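Local coordinates for protein transcriptional regulator of the TetR/AcrR family (PDB 3DCF) that probably acts as a dimeric transcriptional regulator of the TetR type, recognising operator DNA through a helix-turn-helix motif, at residues I119-N131 and A183-G195. Numbering follows the deposited sequence.
Sequences ILRNLDANTLFYN and AAIWTYRWYDPEG. Unlike the reference sequence in segment 119-131: Leu128 (reference Val).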
loop_
_atom_site.group_PDB
_atom_site.type_symbol
_atom_site.label_atom_id
_atom_site.label_comp_id
_atom_site.label_asym_id
_atom_site.label_seq_id
_atom_site.Cartn_x
_atom_site.Cartn_y
_atom_site.Cartn_z
ATOM N N ILE A 119 -2.128 -10.805 7.619
ATOM C CA ILE A 119 -1.102 -9.784 7.288
ATOM C C ILE A 119 -0.144 -9.558 8.480
ATOM O O ILE A 119 1.084 -9.675 8.319
ATOM C CB ILE A 119 -1.697 -8.392 6.839
ATOM C CG1 ILE A 119 -2.561 -8.479 5.567
ATOM C CG2 ILE A 119 -0.588 -7.379 6.584
ATOM C CD1 ILE A 119 -1.887 -9.048 4.352
ATOM N N LEU A 120 -0.722 -9.263 9.654
ATOM C CA LEU A 120 0.051 -8.988 10.895
ATOM C C LEU A 120 0.927 -10.165 11.375
ATOM O O LEU A 120 1.954 -9.942 12.030
ATOM C CB LEU A 120 -0.875 -8.510 12.029
ATOM C CG LEU A 120 -1.680 -7.224 11.778
ATOM C CD1 LEU A 120 -2.558 -6.936 12.978
ATOM C CD2 LEU A 120 -0.798 -6.008 11.448
ATOM N N ARG A 121 0.512 -11.392 11.039
ATOM C CA ARG A 121 1.266 -12.625 11.333
ATOM C C ARG A 121 2.365 -12.942 10.295
ATOM O O ARG A 121 3.333 -13.638 10.615
ATOM C CB ARG A 121 0.318 -13.834 11.429
ATOM C CG ARG A 121 -0.518 -13.874 12.673
ATOM C CD ARG A 121 -1.512 -15.014 12.624
ATOM N NE ARG A 121 -2.112 -15.241 13.942
ATOM C CZ ARG A 121 -3.067 -14.494 14.516
ATOM N NH1 ARG A 121 -3.569 -13.406 13.925
ATOM N NH2 ARG A 121 -3.517 -14.830 15.728
ATOM N N ASN A 122 2.205 -12.468 9.061
ATOM C CA ASN A 122 3.168 -12.738 7.978
ATOM C C ASN A 122 3.653 -11.424 7.383
ATOM O O ASN A 122 3.565 -11.210 6.167
ATOM C CB ASN A 122 2.540 -13.639 6.896
ATOM C CG ASN A 122 1.965 -14.941 7.460
ATOM O OD1 ASN A 122 2.603 -15.998 7.382
ATOM N ND2 ASN A 122 0.764 -14.864 8.045
ATOM N N LEU A 123 4.184 -10.557 8.255
ATOM C CA LEU A 123 4.641 -9.211 7.849
ATOM C C LEU A 123 5.791 -9.226 6.819
ATOM O O LEU A 123 5.706 -8.499 5.812
ATOM C CB LEU A 123 4.980 -8.335 9.076
ATOM C CG LEU A 123 3.789 -7.855 9.928
ATOM C CD1 LEU A 123 4.234 -7.412 11.336
ATOM C CD2 LEU A 123 3.009 -6.746 9.214
ATOM N N ASP A 124 6.827 -10.048 7.049
ATOM C CA ASP A 124 7.966 -10.156 6.105
ATOM C C ASP A 124 7.546 -10.743 4.752
ATOM O O ASP A 124 8.083 -10.335 3.711
ATOM C CB ASP A 124 9.134 -10.978 6.675
ATOM C CG ASP A 124 9.849 -10.292 7.845
ATOM O OD1 ASP A 124 9.570 -9.106 8.172
ATOM O OD2 ASP A 124 10.730 -10.962 8.431
ATOM N N ALA A 125 6.604 -11.694 4.778
ATOM C CA ALA A 125 6.047 -12.295 3.552
ATOM C C ALA A 125 5.310 -11.255 2.699
ATOM O O ALA A 125 5.435 -11.279 1.474
ATOM C CB ALA A 125 5.113 -13.464 3.888
ATOM N N ASN A 126 4.563 -10.352 3.351
ATOM C CA ASN A 126 3.834 -9.259 2.665
ATOM C C ASN A 126 4.762 -8.215 2.034
ATOM O O ASN A 126 4.521 -7.796 0.891
ATOM C CB ASN A 126 2.796 -8.593 3.590
ATOM C CG ASN A 126 1.536 -9.418 3.731
ATOM O OD1 ASN A 126 1.289 -10.017 4.768
ATOM N ND2 ASN A 126 0.751 -9.483 2.663
ATOM N N THR A 127 5.808 -7.805 2.768
ATOM C CA THR A 127 6.847 -6.880 2.244
ATOM C C THR A 127 7.542 -7.532 1.037
ATOM O O THR A 127 7.824 -6.862 0.036
ATOM C CB THR A 127 7.922 -6.527 3.324
ATOM O OG1 THR A 127 7.282 -5.989 4.490
ATOM C CG2 THR A 127 8.974 -5.529 2.784
ATOM N N LEU A 128 7.795 -8.842 1.160
ATOM C CA LEU A 128 8.384 -9.677 0.103
ATOM C C LEU A 128 7.415 -9.841 -1.096
ATOM O O LEU A 128 7.862 -9.875 -2.244
ATOM C CB LEU A 128 8.789 -11.053 0.678
ATOM C CG LEU A 128 9.642 -12.039 -0.106
ATOM C CD1 LEU A 128 11.042 -11.479 -0.327
ATOM C CD2 LEU A 128 9.716 -13.346 0.669
ATOM N N PHE A 129 6.106 -9.926 -0.827
ATOM C CA PHE A 129 5.081 -10.088 -1.876
ATOM C C PHE A 129 4.933 -8.854 -2.797
ATOM O O PHE A 129 4.813 -9.020 -4.021
ATOM C CB PHE A 129 3.710 -10.436 -1.250
ATOM C CG PHE A 129 2.721 -11.060 -2.211
ATOM C CD1 PHE A 129 1.921 -10.266 -3.048
ATOM C CD2 PHE A 129 2.555 -12.454 -2.255
ATOM C CE1 PHE A 129 0.982 -10.858 -3.945
ATOM C CE2 PHE A 129 1.616 -13.056 -3.144
ATOM C CZ PHE A 129 0.834 -12.257 -3.988
ATOM N N TYR A 130 4.964 -7.644 -2.219
ATOM C CA TYR A 130 4.711 -6.370 -2.961
ATOM C C TYR A 130 5.903 -5.482 -3.393
ATOM O O TYR A 130 5.699 -4.574 -4.204
ATOM C CB TYR A 130 3.699 -5.516 -2.170
ATOM C CG TYR A 130 2.350 -6.191 -1.986
ATOM C CD1 TYR A 130 1.482 -6.361 -3.078
ATOM C CD2 TYR A 130 1.927 -6.649 -0.731
ATOM C CE1 TYR A 130 0.224 -6.979 -2.931
ATOM C CE2 TYR A 130 0.669 -7.270 -0.569
ATOM C CZ TYR A 130 -0.178 -7.427 -1.677
ATOM O OH TYR A 130 -1.410 -8.027 -1.548
ATOM N N ASN A 131 7.112 -5.721 -2.867
ATOM C CA ASN A 131 8.325 -4.941 -3.236
ATOM C C ASN A 131 9.173 -5.640 -4.292
ATOM O O ASN A 131 8.667 -6.442 -5.083
ATOM C CB ASN A 131 9.187 -4.658 -2.007
ATOM C CG ASN A 131 8.460 -3.833 -0.954
ATOM O OD1 ASN A 131 7.228 -3.841 -0.875
ATOM N ND2 ASN A 131 9.226 -3.126 -0.129
ATOM N N ALA A 183 -6.758 -1.146 2.637
ATOM C CA ALA A 183 -6.685 -0.624 4.023
ATOM C C ALA A 183 -6.089 -1.665 4.983
ATOM O O ALA A 183 -5.323 -1.312 5.872
ATOM C CB ALA A 183 -8.075 -0.166 4.526
ATOM N N ALA A 184 -6.451 -2.937 4.789
ATOM C CA ALA A 184 -5.920 -4.059 5.582
ATOM C C ALA A 184 -4.437 -4.323 5.283
ATOM O O ALA A 184 -3.644 -4.491 6.206
ATOM C CB ALA A 184 -6.735 -5.330 5.328
ATOM N N ILE A 185 -4.082 -4.341 3.993
ATOM C CA ILE A 185 -2.704 -4.598 3.522
ATOM C C ILE A 185 -1.687 -3.530 3.977
ATOM O O ILE A 185 -0.611 -3.877 4.444
ATOM C CB ILE A 185 -2.662 -4.756 1.961
ATOM C CG1 ILE A 185 -3.440 -6.005 1.508
ATOM C CG2 ILE A 185 -1.209 -4.865 1.447
ATOM C CD1 ILE A 185 -3.828 -6.022 0.034
ATOM N N TRP A 186 -2.057 -2.253 3.902
ATOM C CA TRP A 186 -1.159 -1.106 4.259
ATOM C C TRP A 186 -0.513 -1.180 5.653
ATOM O O TRP A 186 0.522 -0.549 5.899
ATOM C CB TRP A 186 -1.902 0.223 4.099
ATOM C CG TRP A 186 -1.031 1.439 4.018
ATOM C CD1 TRP A 186 -0.920 2.443 4.941
ATOM C CD2 TRP A 186 -0.151 1.782 2.941
ATOM N NE1 TRP A 186 -0.029 3.397 4.497
ATOM C CE2 TRP A 186 0.463 3.017 3.278
ATOM C CE3 TRP A 186 0.186 1.160 1.718
ATOM C CZ2 TRP A 186 1.395 3.653 2.434
ATOM C CZ3 TRP A 186 1.123 1.796 0.867
ATOM C CH2 TRP A 186 1.710 3.035 1.236
ATOM N N THR A 187 -1.135 -1.946 6.557
ATOM C CA THR A 187 -0.573 -2.249 7.881
ATOM C C THR A 187 0.887 -2.743 7.828
ATOM O O THR A 187 1.637 -2.457 8.768
ATOM C CB THR A 187 -1.411 -3.301 8.631
ATOM O OG1 THR A 187 -1.504 -4.484 7.836
ATOM C CG2 THR A 187 -2.827 -2.795 8.933
ATOM N N TYR A 188 1.295 -3.441 6.748
ATOM C CA TYR A 188 2.690 -3.932 6.633
ATOM C C TYR A 188 3.726 -2.798 6.605
ATOM O O TYR A 188 4.852 -3.004 7.033
ATOM C CB TYR A 188 2.912 -4.950 5.476
ATOM C CG TYR A 188 3.241 -4.409 4.079
ATOM C CD1 TYR A 188 4.566 -4.055 3.721
ATOM C CD2 TYR A 188 2.252 -4.318 3.087
ATOM C CE1 TYR A 188 4.873 -3.576 2.412
ATOM C CE2 TYR A 188 2.547 -3.850 1.784
ATOM C CZ TYR A 188 3.851 -3.490 1.453
ATOM O OH TYR A 188 4.088 -3.041 0.180
ATOM N N ARG A 189 3.342 -1.620 6.101
ATOM C CA ARG A 189 4.235 -0.446 6.082
ATOM C C ARG A 189 4.283 0.346 7.395
ATOM O O ARG A 189 5.321 0.955 7.664
ATOM C CB ARG A 189 3.928 0.497 4.901
ATOM C CG ARG A 189 4.391 -0.045 3.530
ATOM C CD ARG A 189 4.519 1.065 2.478
ATOM N NE ARG A 189 5.654 2.005 2.663
ATOM C CZ ARG A 189 5.636 3.216 3.258
ATOM N NH1 ARG A 189 4.532 3.735 3.805
ATOM N NH2 ARG A 189 6.765 3.935 3.309
ATOM N N TRP A 190 3.212 0.325 8.208
ATOM C CA TRP A 190 3.164 1.091 9.482
ATOM C C TRP A 190 3.123 0.306 10.817
ATOM O O TRP A 190 3.601 0.841 11.826
ATOM C CB TRP A 190 2.031 2.136 9.459
ATOM C CG TRP A 190 0.627 1.607 9.495
ATOM C CD1 TRP A 190 -0.186 1.402 8.432
ATOM C CD2 TRP A 190 -0.132 1.249 10.661
ATOM N NE1 TRP A 190 -1.406 0.937 8.852
ATOM C CE2 TRP A 190 -1.403 0.827 10.214
ATOM C CE3 TRP A 190 0.137 1.247 12.045
ATOM C CZ2 TRP A 190 -2.414 0.401 11.097
ATOM C CZ3 TRP A 190 -0.869 0.816 12.932
ATOM C CH2 TRP A 190 -2.129 0.400 12.447
ATOM N N TYR A 191 2.554 -0.908 10.841
ATOM C CA TYR A 191 2.455 -1.696 12.095
ATOM C C TYR A 191 3.830 -2.086 12.702
ATOM O O TYR A 191 4.667 -2.693 12.024
ATOM C CB TYR A 191 1.583 -2.951 11.929
ATOM C CG TYR A 191 1.503 -3.819 13.187
ATOM C CD1 TYR A 191 0.853 -3.362 14.352
ATOM C CD2 TYR A 191 2.077 -5.101 13.217
ATOM C CE1 TYR A 191 0.782 -4.166 15.529
ATOM C CE2 TYR A 191 2.011 -5.917 14.385
ATOM C CZ TYR A 191 1.361 -5.446 15.533
ATOM O OH TYR A 191 1.306 -6.259 16.650
ATOM N N ASP A 192 4.012 -1.741 13.982
ATOM C CA ASP A 192 5.230 -2.002 14.760
ATOM C C ASP A 192 4.852 -3.079 15.802
ATOM O O ASP A 192 4.070 -2.772 16.710
ATOM C CB ASP A 192 5.707 -0.687 15.440
ATOM C CG ASP A 192 7.060 -0.820 16.169
ATOM O OD1 ASP A 192 7.421 -1.920 16.639
ATOM O OD2 ASP A 192 7.758 0.211 16.294
ATOM N N PRO A 193 5.388 -4.330 15.676
ATOM C CA PRO A 193 5.061 -5.398 16.659
ATOM C C PRO A 193 5.481 -5.066 18.100
ATOM O O PRO A 193 4.798 -5.471 19.042
ATOM C CB PRO A 193 5.837 -6.624 16.143
ATOM C CG PRO A 193 6.176 -6.326 14.744
ATOM C CD PRO A 193 6.323 -4.836 14.650
ATOM N N GLU A 194 6.575 -4.308 18.243
ATOM C CA GLU A 194 7.084 -3.859 19.550
ATOM C C GLU A 194 6.394 -2.579 20.069
ATOM O O GLU A 194 6.824 -2.038 21.088
ATOM C CB GLU A 194 8.624 -3.693 19.503
ATOM C CG GLU A 194 9.384 -5.022 19.180
ATOM C CD GLU A 194 10.912 -4.887 19.057
ATOM O OE1 GLU A 194 11.445 -3.768 18.865
ATOM O OE2 GLU A 194 11.584 -5.934 19.137
ATOM N N GLY A 195 5.340 -2.097 19.398
ATOM C CA GLY A 195 4.585 -0.928 19.850
ATOM C C GLY A 195 3.525 -1.230 20.914
ATOM O O GLY A 195 3.237 -2.395 21.232
#
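Tyr188 lies with one ring face against helix 123-130, in the all-helical C-terminal domain of this TetR-type regulator, where helices 104-121 and 123-130 pack on the end of helix 173-185 and the short helix 187-190. Over that face stand the backbone N of Thr127 and O of Asn126, while Thr127 OG1 comes obliquely, 3.4 Å from Tyr188 CD1. With chi1 at 87°, CG is tucked between the N and C sides of its own backbone, which runs the Tyr188 ring nearly parallel to helix 123-130 and brings its OH within 3.4 Å of Tyr130 CB. The Tyr130 and Tyr188 rings are nearly parallel (15°) but slid apart. Without the ring, as with an alanine here, Thr127 and Tyr130 would probably face a gap. Tyr130 also touches Ile185 and meets Trp186 of the second subunit edge-to-face, linking this packing to the dimer. Leu123 forks: CD2 rests 3.8 Å from Tyr188 CA, whereas CD1 reaches the edge of the Tyr191 ring and lies 4.1 Å from Pro193 CG. Leu120 CD2 sits over a face of the Tyr191 ring in a CH-pi contact, 3.9 Å from its centroid. Ile119 is a knob among Ala184, Ile185, Thr187 and Tyr188. Its CG2 comes within 3.3 Å of Thr187 OG1, which is itself hydrogen-bonded to Ala184 O at 2.7 Å.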